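Local atomic coordinates of putative trimethylamine methyltransferase (Rhizobium meliloti, PDB entry 4YYC), a protein that probably transfers methyl groups, as a putative trimethylamine methyltransferase. Residues 114-118 with 129-133; 239-245 with 268-273; 313-318 with 350-356. One frame throughout, in Å; residues are numbered along the deposited sequence.

Contact 1. Residues 114-118 with 129-133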
ATOM      1  N   PRO A 114      28.584  12.647  -0.186  1.00 19.68           N
ATOM      2  CA  PRO A 114      28.272  11.908  -1.435  1.00 20.03           C
ATOM      3  C   PRO A 114      26.773  11.681  -1.629  1.00 20.03           C
ATOM      4  O   PRO A 114      26.069  11.340  -0.676  1.00 18.93           O
ATOM      5  CB  PRO A 114      29.028  10.578  -1.239  1.00 19.96           C
ATOM      6  CG  PRO A 114      29.051  10.418   0.267  1.00 19.55           C
ATOM      7  CD  PRO A 114      29.262  11.797   0.809  1.00 19.65           C
ATOM      8  N   LYS A 115      26.285  11.910  -2.859  1.00 21.34           N
ATOM      9  CA  LYS A 115      24.900  11.622  -3.186  1.00 22.32           C
ATOM     10  C   LYS A 115      24.632  10.150  -3.139  1.00 21.43           C
ATOM     11  O   LYS A 115      23.504   9.756  -2.880  1.00 20.01           O
ATOM     12  CB  LYS A 115      24.550  12.092  -4.592  1.00 25.44           C
ATOM     13  CG  LYS A 115      24.383  13.584  -4.725  1.00 29.60           C
ATOM     14  CD  LYS A 115      23.383  13.846  -5.878  1.00 33.07           C
ATOM     15  CE  LYS A 115      23.445  15.227  -6.488  1.00 37.00           C
ATOM     16  NZ  LYS A 115      23.964  16.316  -5.623  1.00 39.61           N
ATOM     17  N   ASP A 116      25.637   9.338  -3.444  1.00 21.61           N
ATOM     18  CA  ASP A 116      25.525   7.900  -3.368  1.00 22.29           C
ATOM     19  C   ASP A 116      26.879   7.300  -3.057  1.00 21.04           C
ATOM     20  O   ASP A 116      27.904   7.911  -3.363  1.00 21.52           O
ATOM     21  CB  ASP A 116      24.888   7.313  -4.626  1.00 24.79           C
ATOM     22  CG  ASP A 116      25.640   7.613  -5.840  1.00 28.06           C
ATOM     23  OD1 ASP A 116      25.398   8.664  -6.461  1.00 31.29           O
ATOM     24  OD2 ASP A 116      26.552   6.844  -6.157  1.00 32.45           O
ATOM     25  N   PHE A 117      26.877   6.107  -2.483  1.00 19.44           N
ATOM     26  CA  PHE A 117      28.092   5.406  -2.130  1.00 19.11           C
ATOM     27  C   PHE A 117      27.824   3.932  -1.974  1.00 18.82           C
ATOM     28  O   PHE A 117      26.652   3.542  -1.817  1.00 18.27           O
ATOM     29  CB  PHE A 117      28.740   6.017  -0.854  1.00 18.92           C
ATOM     30  CG  PHE A 117      27.887   5.876   0.389  1.00 17.86           C
ATOM     31  CD1 PHE A 117      26.952   6.833   0.715  1.00 17.52           C
ATOM     32  CD2 PHE A 117      28.014   4.781   1.222  1.00 17.63           C
ATOM     33  CE1 PHE A 117      26.141   6.683   1.825  1.00 17.04           C
ATOM     34  CE2 PHE A 117      27.208   4.636   2.318  1.00 17.30           C
ATOM     35  CZ  PHE A 117      26.267   5.586   2.619  1.00 16.79           C
ATOM     36  N   THR A 118      28.883   3.122  -1.982  1.00 19.26           N
ATOM     37  CA  THR A 118      28.741   1.691  -1.771  1.00 19.08           C
ATOM     38  C   THR A 118      28.863   1.337  -0.290  1.00 18.56           C
ATOM     39  O   THR A 118      29.792   1.789   0.401  1.00 18.62           O
ATOM     40  CB  THR A 118      29.831   0.942  -2.557  1.00 20.15           C
ATOM     41  OG1 THR A 118      29.744   1.305  -3.945  1.00 21.03           O
ATOM     42  CG2 THR A 118      29.657  -0.547  -2.398  1.00 20.21           C
ATOM     43  N   GLN A 129      24.374  -0.499  -3.050  1.00 18.94           N
ATOM     44  CA  GLN A 129      24.420   0.920  -3.310  1.00 19.35           C
ATOM     45  C   GLN A 129      23.502   1.633  -2.355  1.00 17.69           C
ATOM     46  O   GLN A 129      22.337   1.269  -2.269  1.00 16.42           O
ATOM     47  CB  GLN A 129      24.029   1.276  -4.762  1.00 21.56           C
ATOM     48  CG  GLN A 129      24.037   2.785  -5.019  1.00 23.58           C
ATOM     49  CD  GLN A 129      23.716   3.145  -6.451  1.00 25.76           C
ATOM     50  OE1 GLN A 129      24.468   2.728  -7.340  1.00 29.04           O
ATOM     51  NE2 GLN A 129      22.631   3.954  -6.712  1.00 25.25           N
ATOM     52  N   ILE A 130      23.986   2.741  -1.787  1.00 16.94           N
ATOM     53  CA  ILE A 130      23.157   3.613  -0.960  1.00 16.50           C
ATOM     54  C   ILE A 130      23.023   4.948  -1.677  1.00 16.74           C
ATOM     55  O   ILE A 130      24.001   5.651  -1.859  1.00 17.76           O
ATOM     56  CB  ILE A 130      23.779   3.795   0.444  1.00 16.45           C
ATOM     57  CG1 ILE A 130      23.666   2.479   1.247  1.00 16.28           C
ATOM     58  CG2 ILE A 130      23.078   4.880   1.232  1.00 16.28           C
ATOM     59  CD1 ILE A 130      22.262   2.043   1.641  1.00 16.00           C
ATOM     60  N   GLY A 131      21.801   5.256  -2.146  1.00 16.52           N
ATOM     61  CA  GLY A 131      21.541   6.483  -2.878  1.00 16.69           C
ATOM     62  C   GLY A 131      21.014   6.244  -4.273  1.00 16.81           C
ATOM     63  O   GLY A 131      20.971   5.106  -4.780  1.00 16.78           O
ATOM     64  N   GLY A 132      20.575   7.329  -4.889  1.00 17.11           N
ATOM     65  CA  GLY A 132      20.066   7.299  -6.248  1.00 17.78           C
ATOM     66  C   GLY A 132      18.836   6.455  -6.409  1.00 17.77           C
ATOM     67  O   GLY A 132      17.928   6.516  -5.580  1.00 16.93           O
ATOM     68  N   LYS A 133      18.856   5.597  -7.428  1.00 18.39           N
ATOM     69  CA  LYS A 133      17.712   4.703  -7.711  1.00 18.77           C
ATOM     70  C   LYS A 133      17.690   3.416  -6.911  1.00 17.66           C
ATOM     71  O   LYS A 133      16.810   2.612  -7.088  1.00 17.49           O
ATOM     72  CB  LYS A 133      17.637   4.384  -9.231  1.00 20.87           C
ATOM     73  CG  LYS A 133      17.454   5.603 -10.127  1.00 23.33           C
ATOM     74  CD  LYS A 133      16.128   6.286  -9.866  1.00 25.70           C
ATOM     75  CE  LYS A 133      15.925   7.433 -10.822  1.00 28.47           C
ATOM     76  NZ  LYS A 133      14.514   7.839 -10.919  1.00 30.17           N
TER
HETATM   77  O   HOH W   1      20.860   9.704  -3.289  1.00 20.73           O
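Strands 116-118 and 129-131 run antiparallel as the two arms of a beta hairpin: their axes approach to 4.7 Å, and their N-to-C directions are 163° apart. The register is fixed at Phe117 and Ile130, a hydrogen-bonded pair in which Phe117 N donates to Ile130 O (3.0 Å) and Ile130 N to Phe117 O (2.8 Å, nearly linear at 167°). Toward Lys115 and Gly132 a water links the two backbones, donating to Lys115 O at 2.7 Å and accepting from Gly132 N at 2.9 Å. Gly131 leaves no space for a side chain: an ideal CB would fall 2.5 Å from Lys115 O, and its phi of 120° independently disfavours other residues. Gln129, with chi1 and chi2 both t, reaches along its own strand so that NE2 donates to Gly131 O (2.8 Å).

Phe117 and Ile130 project from the same face. Ile130 CB sits over the Phe117 ring, 4.0 Å from the centroid and 19° off the normal, a CH-pi contact, while Ile130 CG2 meets Phe117 CZ at 3.5 Å. This apolar pair faces the parallel strands of the central sheet. Both residues touch Leu241 of strand 240-245 and Leu314 of strand 313-322, near the N-terminal ends of those strands, so the hairpin packs across the start of the sheet.

Contact 2. Residues 239-245 with 268-273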
ATOM      1  N   VAL A 239      31.744   0.400   5.343  1.00 18.21           N
ATOM      2  CA  VAL A 239      31.348  -0.989   5.597  1.00 18.05           C
ATOM      3  C   VAL A 239      30.242  -1.076   6.635  1.00 17.27           C
ATOM      4  O   VAL A 239      29.728  -2.159   6.884  1.00 16.92           O
ATOM      5  CB  VAL A 239      32.523  -1.893   6.017  1.00 18.60           C
ATOM      6  CG1 VAL A 239      33.594  -1.948   4.926  1.00 19.45           C
ATOM      7  CG2 VAL A 239      33.142  -1.460   7.328  1.00 18.75           C
ATOM      8  N   THR A 240      29.873   0.057   7.222  1.00 16.78           N
ATOM      9  CA  THR A 240      28.770   0.147   8.182  1.00 16.40           C
ATOM     10  C   THR A 240      27.916   1.376   7.873  1.00 16.31           C
ATOM     11  O   THR A 240      28.431   2.427   7.428  1.00 16.39           O
ATOM     12  CB  THR A 240      29.258   0.245   9.641  1.00 16.49           C
ATOM     13  OG1 THR A 240      30.210   1.309   9.734  1.00 17.14           O
ATOM     14  CG2 THR A 240      29.890  -1.015  10.068  1.00 16.62           C
ATOM     15  N   LEU A 241      26.611   1.216   8.090  1.00 15.47           N
ATOM     16  CA  LEU A 241      25.691   2.335   8.323  1.00 14.99           C
ATOM     17  C   LEU A 241      25.351   2.336   9.797  1.00 15.07           C
ATOM     18  O   LEU A 241      25.184   1.271  10.397  1.00 15.53           O
ATOM     19  CB  LEU A 241      24.386   2.196   7.502  1.00 14.81           C
ATOM     20  CG  LEU A 241      24.427   2.956   6.181  1.00 14.93           C
ATOM     21  CD1 LEU A 241      25.529   2.459   5.253  1.00 15.46           C
ATOM     22  CD2 LEU A 241      23.096   2.839   5.443  1.00 14.95           C
ATOM     23  N   ASN A 242      25.215   3.526  10.380  1.00 14.93           N
ATOM     24  CA  ASN A 242      25.139   3.680  11.823  1.00 14.70           C
ATOM     25  C   ASN A 242      24.055   4.640  12.182  1.00 14.77           C
ATOM     26  O   ASN A 242      24.007   5.729  11.633  1.00 14.63           O
ATOM     27  CB  ASN A 242      26.506   4.091  12.349  1.00 15.43           C
ATOM     28  CG  ASN A 242      27.566   3.104  11.941  1.00 15.64           C
ATOM     29  OD1 ASN A 242      27.562   1.999  12.463  1.00 16.08           O
ATOM     30  ND2 ASN A 242      28.375   3.433  10.940  1.00 16.05           N
ATOM     31  N   LEU A 243      23.131   4.239  13.042  1.00 14.85           N
ATOM     32  CA  LEU A 243      21.958   5.041  13.321  1.00 15.46           C
ATOM     33  C   LEU A 243      22.262   6.162  14.293  1.00 15.78           C
ATOM     34  O   LEU A 243      22.575   5.909  15.442  1.00 16.21           O
ATOM     35  CB  LEU A 243      20.839   4.153  13.847  1.00 16.20           C
ATOM     36  CG  LEU A 243      19.500   4.821  14.092  1.00 17.33           C
ATOM     37  CD1 LEU A 243      18.916   5.409  12.843  1.00 17.98           C
ATOM     38  CD2 LEU A 243      18.559   3.729  14.619  1.00 17.83           C
ATOM     39  N   ILE A 244      22.131   7.400  13.828  1.00 15.59           N
ATOM     40  CA  ILE A 244      22.417   8.600  14.625  1.00 16.26           C
ATOM     41  C   ILE A 244      21.090   9.351  14.798  1.00 16.53           C
ATOM     42  O   ILE A 244      20.688  10.142  13.921  1.00 16.46           O
ATOM     43  CB  ILE A 244      23.502   9.495  13.965  1.00 17.04           C
ATOM     44  CG1 ILE A 244      24.784   8.678  13.672  1.00 17.65           C
ATOM     45  CG2 ILE A 244      23.748  10.738  14.839  1.00 17.49           C
ATOM     46  CD1 ILE A 244      25.478   8.114  14.902  1.00 18.22           C
ATOM     47  N   ASN A 245      20.360   9.060  15.864  1.00 16.39           N
ATOM     48  CA  ASN A 245      19.114   9.738  16.093  1.00 17.32           C
ATOM     49  C   ASN A 245      19.294  11.150  16.637  1.00 18.13           C
ATOM     50  O   ASN A 245      20.243  11.421  17.380  1.00 18.37           O
ATOM     51  CB  ASN A 245      18.236   8.961  17.047  1.00 17.68           C
ATOM     52  CG  ASN A 245      17.725   7.661  16.452  1.00 18.15           C
ATOM     53  OD1 ASN A 245      18.110   6.580  16.906  1.00 20.45           O
ATOM     54  ND2 ASN A 245      16.842   7.745  15.467  1.00 18.49           N
ATOM     55  N   GLN A 268      32.801   5.962   7.758  1.00 18.94           N
ATOM     56  CA  GLN A 268      31.625   5.120   7.896  1.00 18.50           C
ATOM     57  C   GLN A 268      30.371   5.995   7.902  1.00 18.57           C
ATOM     58  O   GLN A 268      30.451   7.193   8.159  1.00 19.90           O
ATOM     59  CB  GLN A 268      31.708   4.281   9.145  1.00 18.13           C
ATOM     60  CG  GLN A 268      32.974   3.452   9.213  1.00 18.25           C
ATOM     61  CD  GLN A 268      33.142   2.605   7.993  1.00 18.35           C
ATOM     62  OE1 GLN A 268      32.267   1.765   7.701  1.00 18.44           O
ATOM     63  NE2 GLN A 268      34.234   2.820   7.231  1.00 18.58           N
ATOM     64  N   ALA A 269      29.236   5.422   7.548  1.00 17.52           N
ATOM     65  CA  ALA A 269      28.072   6.239   7.261  1.00 16.84           C
ATOM     66  C   ALA A 269      27.212   6.467   8.497  1.00 16.61           C
ATOM     67  O   ALA A 269      26.966   5.547   9.287  1.00 16.50           O
ATOM     68  CB  ALA A 269      27.226   5.614   6.152  1.00 16.61           C
ATOM     69  N   CYS A 270      26.692   7.676   8.594  1.00 16.25           N
ATOM     70  CA  CYS A 270      25.777   8.075   9.640  1.00 16.07           C
ATOM     71  C   CYS A 270      24.373   8.249   9.044  1.00 15.91           C
ATOM     72  O   CYS A 270      24.228   8.980   8.032  1.00 15.77           O
ATOM     73  CB  CYS A 270      26.210   9.405  10.238  1.00 16.75           C
ATOM     74  SG  CYS A 270      27.684   9.243  11.270  1.00 18.19           S
ATOM     75  N   VAL A 271      23.375   7.582   9.634  1.00 15.08           N
ATOM     76  CA  VAL A 271      21.987   7.731   9.209  1.00 14.89           C
ATOM     77  C   VAL A 271      21.353   8.718  10.167  1.00 15.19           C
ATOM     78  O   VAL A 271      20.918   8.336  11.261  1.00 15.12           O
ATOM     79  CB  VAL A 271      21.220   6.372   9.214  1.00 14.83           C
ATOM     80  CG1 VAL A 271      19.823   6.561   8.602  1.00 14.61           C
ATOM     81  CG2 VAL A 271      22.027   5.277   8.532  1.00 15.03           C
ATOM     82  N   VAL A 272      21.316   9.998   9.789  1.00 15.07           N
ATOM     83  CA  VAL A 272      20.869  11.061  10.708  1.00 15.51           C
ATOM     84  C   VAL A 272      19.352  11.113  10.725  1.00 15.54           C
ATOM     85  O   VAL A 272      18.719  11.509   9.735  1.00 15.68           O
ATOM     86  CB  VAL A 272      21.479  12.447  10.318  1.00 15.99           C
ATOM     87  CG1 VAL A 272      20.903  13.537  11.226  1.00 16.59           C
ATOM     88  CG2 VAL A 272      22.970  12.391  10.448  1.00 16.69           C
ATOM     89  N   SER A 273      18.757  10.756  11.852  1.00 15.57           N
ATOM     90  CA  SER A 273      17.350  10.403  11.874  1.00 15.85           C
ATOM     91  C   SER A 273      16.594  11.081  13.015  1.00 16.48           C
ATOM     92  O   SER A 273      16.647  10.645  14.173  1.00 16.84           O
ATOM     93  CB  SER A 273      17.185   8.861  12.016  1.00 15.89           C
ATOM     94  OG  SER A 273      17.811   8.189  10.919  1.00 16.29           O
TER
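Gln268 folds back on itself, with chi1 and chi2 both m, and this conformation brings OE1 to the start of the neighbouring strand. There OE1 accepts from Val239 N (2.8 Å), Thr240 N (3.0 Å) and Thr240 OG1 (2.9 Å). Asn242, chi1 m, extends the network: its ND2 donates to Thr240 OG1 (3.1 Å) and to Ala269 O (3.0 Å), reinforcing the weak bond from Asn242 N to the same Ala269 O. Past this polar end the ladder is regular, with Val271 N to Asn242 O at 2.8 Å, Ile244 N to Val271 O at 3.0 Å and Ser273 N to Ile244 O at 2.9 Å. At the other end Asn245, also m, turns ND2 to Ser273 O (3.2 Å), and ND2 further bonds an unidentified ligand.

Side chains alternate between two faces. Leu241 CD1 meets Ala269 CB at 3.7 Å on one; Ile244 CG1 meets Cys270 CB at 3.8 Å on the other. Strands 240-245 and 269-273 lie parallel, their directions 30° apart, joined through helix 254-265 in a beta-alpha-beta unit. That helix packs against Asn242 and Ile244, whereas Leu241 and Ala269 meet Phe117 of strand 116-119.

Contact 3. Residues 313-318 with 350-356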
ATOM      1  N   VAL A 313      26.730  10.234   4.622  1.00 16.69           N
ATOM      2  CA  VAL A 313      25.673  10.593   5.550  1.00 16.10           C
ATOM      3  C   VAL A 313      24.305  10.517   4.847  1.00 15.80           C
ATOM      4  O   VAL A 313      24.167  10.926   3.693  1.00 16.00           O
ATOM      5  CB  VAL A 313      25.906  11.993   6.198  1.00 16.54           C
ATOM      6  CG1 VAL A 313      26.004  13.109   5.199  1.00 17.29           C
ATOM      7  CG2 VAL A 313      24.818  12.319   7.241  1.00 16.67           C
ATOM      8  N   LEU A 314      23.308   9.985   5.551  1.00 15.01           N
ATOM      9  CA  LEU A 314      21.963   9.863   5.030  1.00 14.99           C
ATOM     10  C   LEU A 314      20.998  10.817   5.733  1.00 14.91           C
ATOM     11  O   LEU A 314      21.139  11.078   6.939  1.00 14.65           O
ATOM     12  CB  LEU A 314      21.410   8.430   5.202  1.00 15.14           C
ATOM     13  CG  LEU A 314      22.056   7.335   4.371  1.00 15.76           C
ATOM     14  CD1 LEU A 314      23.401   6.922   4.910  1.00 16.42           C
ATOM     15  CD2 LEU A 314      21.094   6.167   4.242  1.00 15.44           C
ATOM     16  N   PHE A 315      19.996  11.282   4.984  1.00 14.71           N
ATOM     17  CA  PHE A 315      18.829  11.963   5.506  1.00 14.76           C
ATOM     18  C   PHE A 315      17.862  10.855   5.962  1.00 14.68           C
ATOM     19  O   PHE A 315      17.274  10.152   5.119  1.00 13.90           O
ATOM     20  CB  PHE A 315      18.238  12.789   4.337  1.00 15.26           C
ATOM     21  CG  PHE A 315      17.061  13.686   4.651  1.00 15.54           C
ATOM     22  CD1 PHE A 315      15.950  13.244   5.315  1.00 15.67           C
ATOM     23  CD2 PHE A 315      17.038  14.975   4.171  1.00 16.22           C
ATOM     24  CE1 PHE A 315      14.881  14.068   5.531  1.00 16.04           C
ATOM     25  CE2 PHE A 315      15.953  15.807   4.335  1.00 16.68           C
ATOM     26  CZ  PHE A 315      14.873  15.360   5.037  1.00 16.59           C
ATOM     27  N   GLY A 316      17.696  10.725   7.270  1.00 14.90           N
ATOM     28  CA  GLY A 316      16.789   9.727   7.858  1.00 15.22           C
ATOM     29  C   GLY A 316      15.553  10.384   8.383  1.00 15.96           C
ATOM     30  O   GLY A 316      15.510  11.602   8.564  1.00 17.06           O
ATOM     31  N   THR A 317      14.507   9.610   8.577  1.00 24.12           N
ATOM     32  CA  THR A 317      13.311  10.080   9.230  1.00 22.43           C
ATOM     33  C   THR A 317      12.676   8.808   9.873  1.00 22.07           C
ATOM     34  O   THR A 317      12.398   7.862   9.156  1.00 21.94           O
ATOM     35  CB  THR A 317      12.345  10.714   8.199  1.00 22.19           C
ATOM     36  OG1 THR A 317      12.839  12.001   7.774  1.00 23.61           O
ATOM     37  CG2 THR A 317      10.972  10.925   8.757  1.00 21.08           C
ATOM     38  N   PHE A 318      12.366   8.866  11.166  1.00 21.35           N
ATOM     39  CA  PHE A 318      11.385   7.971  11.755  1.00 20.76           C
ATOM     40  C   PHE A 318      10.208   8.870  12.090  1.00 20.04           C
ATOM     41  O   PHE A 318      10.372   9.812  12.897  1.00 20.48           O
ATOM     42  CB  PHE A 318      11.885   7.278  13.003  1.00 21.84           C
ATOM     43  CG  PHE A 318      10.838   6.462  13.655  1.00 21.31           C
ATOM     44  CD1 PHE A 318      10.635   5.168  13.274  1.00 21.78           C
ATOM     45  CD2 PHE A 318       9.998   7.028  14.618  1.00 21.30           C
ATOM     46  CE1 PHE A 318       9.615   4.416  13.851  1.00 21.80           C
ATOM     47  CE2 PHE A 318       8.995   6.266  15.209  1.00 21.65           C
ATOM     48  CZ  PHE A 318       8.810   4.969  14.808  1.00 21.41           C
ATOM     49  N   LEU A 350      18.233  17.985  -1.383  1.00 19.71           N
ATOM     50  CA  LEU A 350      19.415  18.206  -0.557  1.00 20.13           C
ATOM     51  C   LEU A 350      20.634  17.439  -1.079  1.00 20.20           C
ATOM     52  O   LEU A 350      21.765  17.912  -0.928  1.00 22.68           O
ATOM     53  CB  LEU A 350      19.112  17.890   0.900  1.00 19.89           C
ATOM     54  CG  LEU A 350      20.232  18.165   1.894  1.00 20.21           C
ATOM     55  CD1 LEU A 350      20.784  19.576   1.830  1.00 20.86           C
ATOM     56  CD2 LEU A 350      19.697  17.885   3.278  1.00 20.22           C
ATOM     57  N   GLY A 351      20.437  16.327  -1.756  1.00 19.24           N
ATOM     58  CA  GLY A 351      21.482  15.488  -2.294  1.00 19.26           C
ATOM     59  C   GLY A 351      22.009  14.389  -1.393  1.00 18.58           C
ATOM     60  O   GLY A 351      23.162  14.012  -1.523  1.00 19.51           O
ATOM     61  N   LEU A 352      21.195  13.929  -0.440  1.00 17.94           N
ATOM     62  CA  LEU A 352      21.590  12.844   0.448  1.00 17.80           C
ATOM     63  C   LEU A 352      20.723  11.628   0.230  1.00 17.14           C
ATOM     64  O   LEU A 352      19.500  11.751   0.023  1.00 17.13           O
ATOM     65  CB  LEU A 352      21.453  13.253   1.927  1.00 17.71           C
ATOM     66  CG  LEU A 352      22.257  14.489   2.362  1.00 18.07           C
ATOM     67  CD1 LEU A 352      22.010  14.762   3.836  1.00 18.08           C
ATOM     68  CD2 LEU A 352      23.713  14.350   2.032  1.00 18.46           C
ATOM     69  N   PRO A 353      21.330  10.429   0.301  1.00 16.58           N
ATOM     70  CA  PRO A 353      20.472   9.239   0.334  1.00 15.90           C
ATOM     71  C   PRO A 353      19.475   9.273   1.502  1.00 15.70           C
ATOM     72  O   PRO A 353      19.759   9.856   2.535  1.00 15.67           O
ATOM     73  CB  PRO A 353      21.470   8.079   0.498  1.00 16.20           C
ATOM     74  CG  PRO A 353      22.780   8.641   0.137  1.00 16.70           C
ATOM     75  CD  PRO A 353      22.747  10.097   0.515  1.00 16.92           C
ATOM     76  N   PHE A 354      18.307   8.673   1.299  1.00 15.09           N
ATOM     77  CA  PHE A 354      17.149   8.851   2.160  1.00 14.95           C
ATOM     78  C   PHE A 354      16.785   7.517   2.840  1.00 14.68           C
ATOM     79  O   PHE A 354      16.760   6.470   2.200  1.00 14.42           O
ATOM     80  CB  PHE A 354      15.980   9.354   1.282  1.00 15.09           C
ATOM     81  CG  PHE A 354      14.725   9.559   2.029  1.00 14.84           C
ATOM     82  CD1 PHE A 354      14.661  10.446   3.070  1.00 14.81           C
ATOM     83  CD2 PHE A 354      13.594   8.854   1.673  1.00 14.70           C
ATOM     84  CE1 PHE A 354      13.480  10.630   3.783  1.00 14.69           C
ATOM     85  CE2 PHE A 354      12.417   9.015   2.368  1.00 14.50           C
ATOM     86  CZ  PHE A 354      12.350   9.930   3.417  1.00 14.49           C
ATOM     87  N   ARG A 355      16.459   7.606   4.130  1.00 14.35           N
ATOM     88  CA  ARG A 355      15.964   6.487   4.930  1.00 14.36           C
ATOM     89  C   ARG A 355      14.661   6.908   5.585  1.00 14.23           C
ATOM     90  O   ARG A 355      14.544   7.992   6.130  1.00 14.37           O
ATOM     91  CB  ARG A 355      16.967   6.116   6.046  1.00 14.48           C
ATOM     92  CG  ARG A 355      16.455   5.151   7.120  1.00 14.42           C
ATOM     93  CD  ARG A 355      15.950   5.877   8.349  1.00 14.70           C
ATOM     94  NE  ARG A 355      15.043   5.075   9.143  1.00 14.73           N
ATOM     95  CZ  ARG A 355      14.894   5.167  10.458  1.00 14.61           C
ATOM     96  NH1 ARG A 355      15.685   5.910  11.220  1.00 15.23           N
ATOM     97  NH2 ARG A 355      13.951   4.448  11.039  1.00 14.63           N
ATOM     98  N   THR A 356      13.657   6.046   5.496  1.00 13.89           N
ATOM     99  CA  THR A 356      12.373   6.209   6.184  1.00 14.17           C
ATOM    100  C   THR A 356      11.617   4.878   6.072  1.00 13.84           C
ATOM    101  O   THR A 356      12.080   3.931   5.477  1.00 13.51           O
ATOM    102  CB  THR A 356      11.465   7.355   5.619  1.00 14.69           C
ATOM    103  OG1 THR A 356      10.468   7.711   6.606  1.00 15.99           O
ATOM    104  CG2 THR A 356      10.755   6.958   4.344  1.00 14.71           C
TER
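Phe315 anchors the apolar centre. Its ring receives the edge of Phe354 in an offset edge-to-face pair, with centroids 5.8 Å apart and planes at 66°; Phe315 CD1 and Phe354 CD1 approach to 3.8 Å. Leu350 CD2 lies 4.0 Å from Phe315 CD2 at the ring edge, and Leu352 CB is 4.0 Å from Phe315 CB. Away from the rings, Leu314 CG packs on Pro353 CB at 4.0 Å.

Backbone hydrogen bonds of a parallel strand pair join the segments: Phe315 N donates to Pro353 O (2.8 Å), Arg355 N to Phe315 O (2.9 Å), and Thr317 N weakly to Arg355 O (2.9 Å). A side chain on Gly316 would be tight, its ideal CB 3.5 Å from Arg355 CD. At the polar edge, Thr317 O and Phe318 N lie over one face of the Arg355 guanidinium. Thr317 OG1 donates to Gly316 O (2.8 Å), and Thr356 OG1 bonds with Ser340 of helix 334-350.

That helix ends in a Schellman motif with Gly351, at positive phi, as the C-prime residue, and the chain then enters a short, weakly bonded strand around Phe354 and Arg355. Strand 313-322, helix and returning parallel strand form a beta-alpha-beta crossover, consistent with a beta/alpha barrel. Phe315 and Phe354 face the helices, whereas Arg355 NH2 bonds an unidentified ligand near the C-terminal ends of the strands, where such barrels bind their ligands.

Overall arrangement
Along the chain the three contacts follow one another in series, and their centres lie close: about 14 Å between contacts 1 and 2, 11 Å between 1 and 3, and 10 Å between 2 and 3. Contacts 2 and 3 belong to one sheet, where neighbouring strands 269-277 and 313-322 join them; Cys270 O to Leu314 N and Val272 O to Gly316 N, both 2.8 Å, are probable hydrogen bonds. Contact 1 is a separate hairpin that packs against both, through Phe117 CZ to Ala269 CB (3.7 Å) and Ile130 CG2 to Pro353 CB (3.7 Å). The hairpin thus lies at one end of the parallel strands, while Asn245 and Arg355 meet an unidentified ligand toward the other.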